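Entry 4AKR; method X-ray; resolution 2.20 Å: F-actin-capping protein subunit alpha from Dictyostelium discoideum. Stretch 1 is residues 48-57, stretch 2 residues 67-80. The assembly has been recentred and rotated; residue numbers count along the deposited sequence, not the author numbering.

Stretch 1 (48-57) FREYNTSQMV
Stretch 2 67-80: LITKEGEISNNEYL

The most unusual feature is a very short salt bridge: Arg49 NH2 lies 2.5 Å from Glu73 OE2, nearly in the guanidinium plane, with an N-H...O angle of 166°. Arg49 NE adds weak hydrogen bonds to Glu73 OE2 (3.2 Å) and Glu73 OE1 (3.4 Å). Arg49 is extended, chi1 to chi3 all t, and its CA-to-CB bond points toward stretch 2. Glu73 answers with chi1 and chi2 t. Asn76 ND2 sits over one face of the guanidinium, and Asn76 OD1 is 3.1 Å from Arg49 CD.

Stretch 1 enters already helical, and Phe48 to Ser54 are helical. Met56 leaves the helix at phi/psi 54/56, and Val57 is extended at -63/156. There one backbone hydrogen bond links the stretches: Ile68 N to Val57 O, 2.9 Å and 164°. A CA-H...O contact runs from Met56 CA to Ile68 O, 3.3 Å.

The CA atoms of Thr53 and Thr69 are 4.4 Å apart, so the two backbones come close at this point. Thr53 has chi1 p, and its hydroxyl donates a hydrogen bond from Thr53 OG1 to Arg49 O at 2.5 Å. Thr53 CG2 lies 3.5 Å from Tyr79 OH. Val57 CG2 meets Ile68 CB at 3.7 Å.

Lys70 has chi1 m and chi2 to chi4 t, and the end of its side chain comes nearer to stretch 1. Lys70 NZ and Glu50 OE1 form a salt bridge at 3.5 Å, and its hydrogen bond is weak. A type I turn spans Ser75 to Glu78, leading into a strand that includes Glu78 to Leu80 and continues beyond.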

# COMPACT_ATOMS: atom_id res chain seq x y z
N PHE A 48 -17.85 -10.42 -1.20
CA PHE A 48 -16.88 -11.38 -0.69
C PHE A 48 -16.41 -12.32 -1.81
O PHE A 48 -15.22 -12.64 -1.91
CB PHE A 48 -17.49 -12.19 0.46
CG PHE A 48 -17.61 -11.42 1.75
CD1 PHE A 48 -18.24 -10.18 1.78
CD2 PHE A 48 -17.13 -11.96 2.94
CE1 PHE A 48 -18.39 -9.49 2.99
CE2 PHE A 48 -17.27 -11.27 4.14
CZ PHE A 48 -17.90 -10.03 4.17
N ARG A 49 -17.34 -12.76 -2.64
CA ARG A 49 -17.02 -13.64 -3.76
C ARG A 49 -15.95 -13.02 -4.68
O ARG A 49 -15.04 -13.72 -5.14
CB ARG A 49 -18.30 -13.93 -4.55
CG ARG A 49 -18.09 -14.53 -5.92
CD ARG A 49 -19.41 -15.00 -6.50
NE ARG A 49 -19.31 -15.32 -7.91
CZ ARG A 49 -19.44 -14.43 -8.88
NH1 ARG A 49 -19.70 -13.16 -8.59
NH2 ARG A 49 -19.32 -14.80 -10.15
N GLU A 50 -16.08 -11.72 -4.94
CA GLU A 50 -15.13 -11.01 -5.80
C GLU A 50 -13.73 -11.03 -5.20
O GLU A 50 -12.75 -11.25 -5.90
CB GLU A 50 -15.61 -9.57 -6.00
CG GLU A 50 -14.63 -8.63 -6.69
CD GLU A 50 -14.15 -9.13 -8.04
OE1 GLU A 50 -14.93 -9.81 -8.74
OE2 GLU A 50 -12.99 -8.84 -8.41
N TYR A 51 -13.64 -10.79 -3.89
CA TYR A 51 -12.37 -10.81 -3.18
C TYR A 51 -11.78 -12.23 -3.17
O TYR A 51 -10.66 -12.44 -3.64
CB TYR A 51 -12.57 -10.35 -1.73
CG TYR A 51 -11.30 -10.36 -0.91
CD1 TYR A 51 -10.41 -9.29 -0.94
CD2 TYR A 51 -10.97 -11.47 -0.12
CE1 TYR A 51 -9.23 -9.31 -0.22
CE2 TYR A 51 -9.79 -11.50 0.61
CZ TYR A 51 -8.92 -10.42 0.56
OH TYR A 51 -7.77 -10.45 1.31
N ASN A 52 -12.54 -13.18 -2.64
CA ASN A 52 -12.07 -14.56 -2.55
C ASN A 52 -11.52 -15.09 -3.87
O ASN A 52 -10.41 -15.62 -3.91
CB ASN A 52 -13.19 -15.49 -2.09
CG ASN A 52 -13.58 -15.27 -0.65
OD1 ASN A 52 -12.74 -14.93 0.19
ND2 ASN A 52 -14.86 -15.47 -0.34
N THR A 53 -12.30 -14.93 -4.93
CA THR A 53 -11.88 -15.44 -6.23
C THR A 53 -10.73 -14.67 -6.88
O THR A 53 -9.89 -15.27 -7.53
CB THR A 53 -13.07 -15.50 -7.21
OG1 THR A 53 -13.75 -14.24 -7.22
CG2 THR A 53 -14.04 -16.59 -6.80
N SER A 54 -10.67 -13.35 -6.71
CA SER A 54 -9.59 -12.58 -7.31
C SER A 54 -8.29 -12.78 -6.55
O SER A 54 -7.21 -12.65 -7.11
CB SER A 54 -9.95 -11.10 -7.41
OG SER A 54 -10.35 -10.57 -6.16
N GLN A 55 -8.39 -13.11 -5.26
CA GLN A 55 -7.23 -13.37 -4.43
C GLN A 55 -6.81 -14.83 -4.62
O GLN A 55 -5.70 -15.22 -4.25
CB GLN A 55 -7.56 -13.17 -2.95
CG GLN A 55 -7.67 -11.73 -2.52
CD GLN A 55 -6.31 -11.06 -2.42
OE1 GLN A 55 -5.40 -11.58 -1.77
NE2 GLN A 55 -6.17 -9.91 -3.06
N MET A 56 -7.71 -15.62 -5.21
CA MET A 56 -7.46 -17.03 -5.42
C MET A 56 -7.07 -17.67 -4.08
O MET A 56 -6.00 -18.26 -3.94
CB MET A 56 -6.35 -17.24 -6.45
CG MET A 56 -6.58 -16.54 -7.79
SD MET A 56 -5.67 -17.28 -9.17
CE MET A 56 -4.02 -16.78 -8.84
N VAL A 57 -7.95 -17.52 -3.10
CA VAL A 57 -7.73 -18.09 -1.78
C VAL A 57 -7.66 -19.63 -1.89
O VAL A 57 -8.18 -20.22 -2.83
CB VAL A 57 -8.86 -17.69 -0.80
CG1 VAL A 57 -8.88 -16.17 -0.61
CG2 VAL A 57 -10.22 -18.18 -1.34
N LEU A 67 -7.76 -24.41 -4.93
CA LEU A 67 -7.92 -22.98 -5.10
C LEU A 67 -9.35 -22.58 -5.46
O LEU A 67 -10.05 -23.32 -6.15
CB LEU A 67 -6.98 -22.46 -6.19
CG LEU A 67 -5.46 -22.51 -5.98
CD1 LEU A 67 -4.78 -21.77 -7.13
CD2 LEU A 67 -5.09 -21.86 -4.65
N ILE A 68 -9.77 -21.41 -4.98
CA ILE A 68 -11.08 -20.86 -5.30
C ILE A 68 -10.78 -19.74 -6.31
O ILE A 68 -10.23 -18.69 -5.94
CB ILE A 68 -11.77 -20.24 -4.06
CG1 ILE A 68 -12.04 -21.32 -3.00
CG2 ILE A 68 -13.05 -19.53 -4.48
CD1 ILE A 68 -12.91 -22.46 -3.49
N THR A 69 -11.12 -19.97 -7.57
CA THR A 69 -10.86 -18.99 -8.63
C THR A 69 -12.06 -18.81 -9.54
O THR A 69 -13.02 -19.58 -9.47
CB THR A 69 -9.70 -19.45 -9.53
OG1 THR A 69 -10.17 -20.48 -10.40
CG2 THR A 69 -8.54 -19.98 -8.68
N LYS A 70 -12.02 -17.79 -10.39
CA LYS A 70 -13.13 -17.54 -11.30
C LYS A 70 -13.05 -18.54 -12.44
O LYS A 70 -14.07 -18.90 -13.03
CB LYS A 70 -13.07 -16.13 -11.88
CG LYS A 70 -13.20 -15.01 -10.86
CD LYS A 70 -13.11 -13.64 -11.53
CE LYS A 70 -13.00 -12.50 -10.51
NZ LYS A 70 -12.90 -11.17 -11.19
N GLU A 71 -11.84 -18.99 -12.76
CA GLU A 71 -11.67 -19.95 -13.84
C GLU A 71 -12.20 -21.33 -13.49
O GLU A 71 -12.47 -22.14 -14.37
CB GLU A 71 -10.21 -20.06 -14.26
CG GLU A 71 -10.02 -20.97 -15.47
CD GLU A 71 -10.78 -20.49 -16.70
OE1 GLU A 71 -11.05 -19.27 -16.80
OE2 GLU A 71 -11.11 -21.32 -17.56
N GLY A 72 -12.33 -21.61 -12.19
CA GLY A 72 -12.84 -22.90 -11.78
C GLY A 72 -14.27 -22.80 -11.29
O GLY A 72 -14.87 -23.79 -10.85
N GLU A 73 -14.82 -21.59 -11.35
CA GLU A 73 -16.19 -21.33 -10.91
C GLU A 73 -17.23 -21.97 -11.84
O GLU A 73 -17.29 -21.66 -13.02
CB GLU A 73 -16.41 -19.81 -10.82
CG GLU A 73 -17.74 -19.39 -10.22
CD GLU A 73 -17.77 -17.91 -9.86
OE1 GLU A 73 -16.99 -17.49 -8.99
OE2 GLU A 73 -18.58 -17.16 -10.45
N ILE A 74 -18.04 -22.87 -11.29
CA ILE A 74 -19.08 -23.54 -12.07
C ILE A 74 -20.40 -22.84 -11.78
O ILE A 74 -21.22 -22.63 -12.67
CB ILE A 74 -19.22 -25.02 -11.66
CG1 ILE A 74 -17.88 -25.74 -11.83
CG2 ILE A 74 -20.29 -25.68 -12.50
CD1 ILE A 74 -17.87 -27.16 -11.29
N SER A 75 -20.57 -22.48 -10.52
CA SER A 75 -21.75 -21.79 -10.02
C SER A 75 -21.23 -20.72 -9.07
O SER A 75 -20.02 -20.65 -8.81
CB SER A 75 -22.64 -22.77 -9.25
OG SER A 75 -23.50 -22.10 -8.36
N ASN A 76 -22.12 -19.88 -8.55
CA ASN A 76 -21.73 -18.82 -7.64
C ASN A 76 -21.04 -19.36 -6.38
O ASN A 76 -20.31 -18.63 -5.69
CB ASN A 76 -22.96 -17.99 -7.26
CG ASN A 76 -22.61 -16.60 -6.79
OD1 ASN A 76 -22.05 -16.41 -5.70
ND2 ASN A 76 -22.94 -15.60 -7.61
N ASN A 77 -21.28 -20.63 -6.07
CA ASN A 77 -20.68 -21.24 -4.89
C ASN A 77 -20.08 -22.61 -5.17
O ASN A 77 -19.85 -23.39 -4.24
CB ASN A 77 -21.73 -21.36 -3.79
CG ASN A 77 -22.37 -20.03 -3.47
OD1 ASN A 77 -23.10 -19.48 -4.28
ND2 ASN A 77 -22.08 -19.50 -2.28
N GLU A 78 -19.80 -22.90 -6.43
CA GLU A 78 -19.23 -24.19 -6.77
C GLU A 78 -17.96 -24.02 -7.59
O GLU A 78 -17.94 -23.31 -8.59
CB GLU A 78 -20.24 -25.04 -7.53
CG GLU A 78 -21.45 -25.43 -6.69
CD GLU A 78 -22.47 -26.20 -7.50
OE1 GLU A 78 -22.85 -25.72 -8.59
OE2 GLU A 78 -22.89 -27.29 -7.05
N TYR A 79 -16.91 -24.69 -7.14
CA TYR A 79 -15.62 -24.60 -7.79
C TYR A 79 -15.07 -25.98 -8.13
O TYR A 79 -15.10 -26.90 -7.31
CB TYR A 79 -14.67 -23.81 -6.88
CG TYR A 79 -15.16 -22.39 -6.70
CD1 TYR A 79 -16.14 -22.08 -5.75
CD2 TYR A 79 -14.77 -21.39 -7.59
CE1 TYR A 79 -16.72 -20.81 -5.69
CE2 TYR A 79 -15.34 -20.11 -7.55
CZ TYR A 79 -16.32 -19.83 -6.60
OH TYR A 79 -16.93 -18.60 -6.62
N LEU A 80 -14.59 -26.10 -9.36
CA LEU A 80 -14.04 -27.34 -9.89
C LEU A 80 -12.58 -27.52 -9.50
O LEU A 80 -11.79 -26.57 -9.51
CB LEU A 80 -14.16 -27.34 -11.42
CG LEU A 80 -13.71 -28.61 -12.16
CD1 LEU A 80 -14.64 -29.77 -11.82
CD2 LEU A 80 -13.73 -28.36 -13.66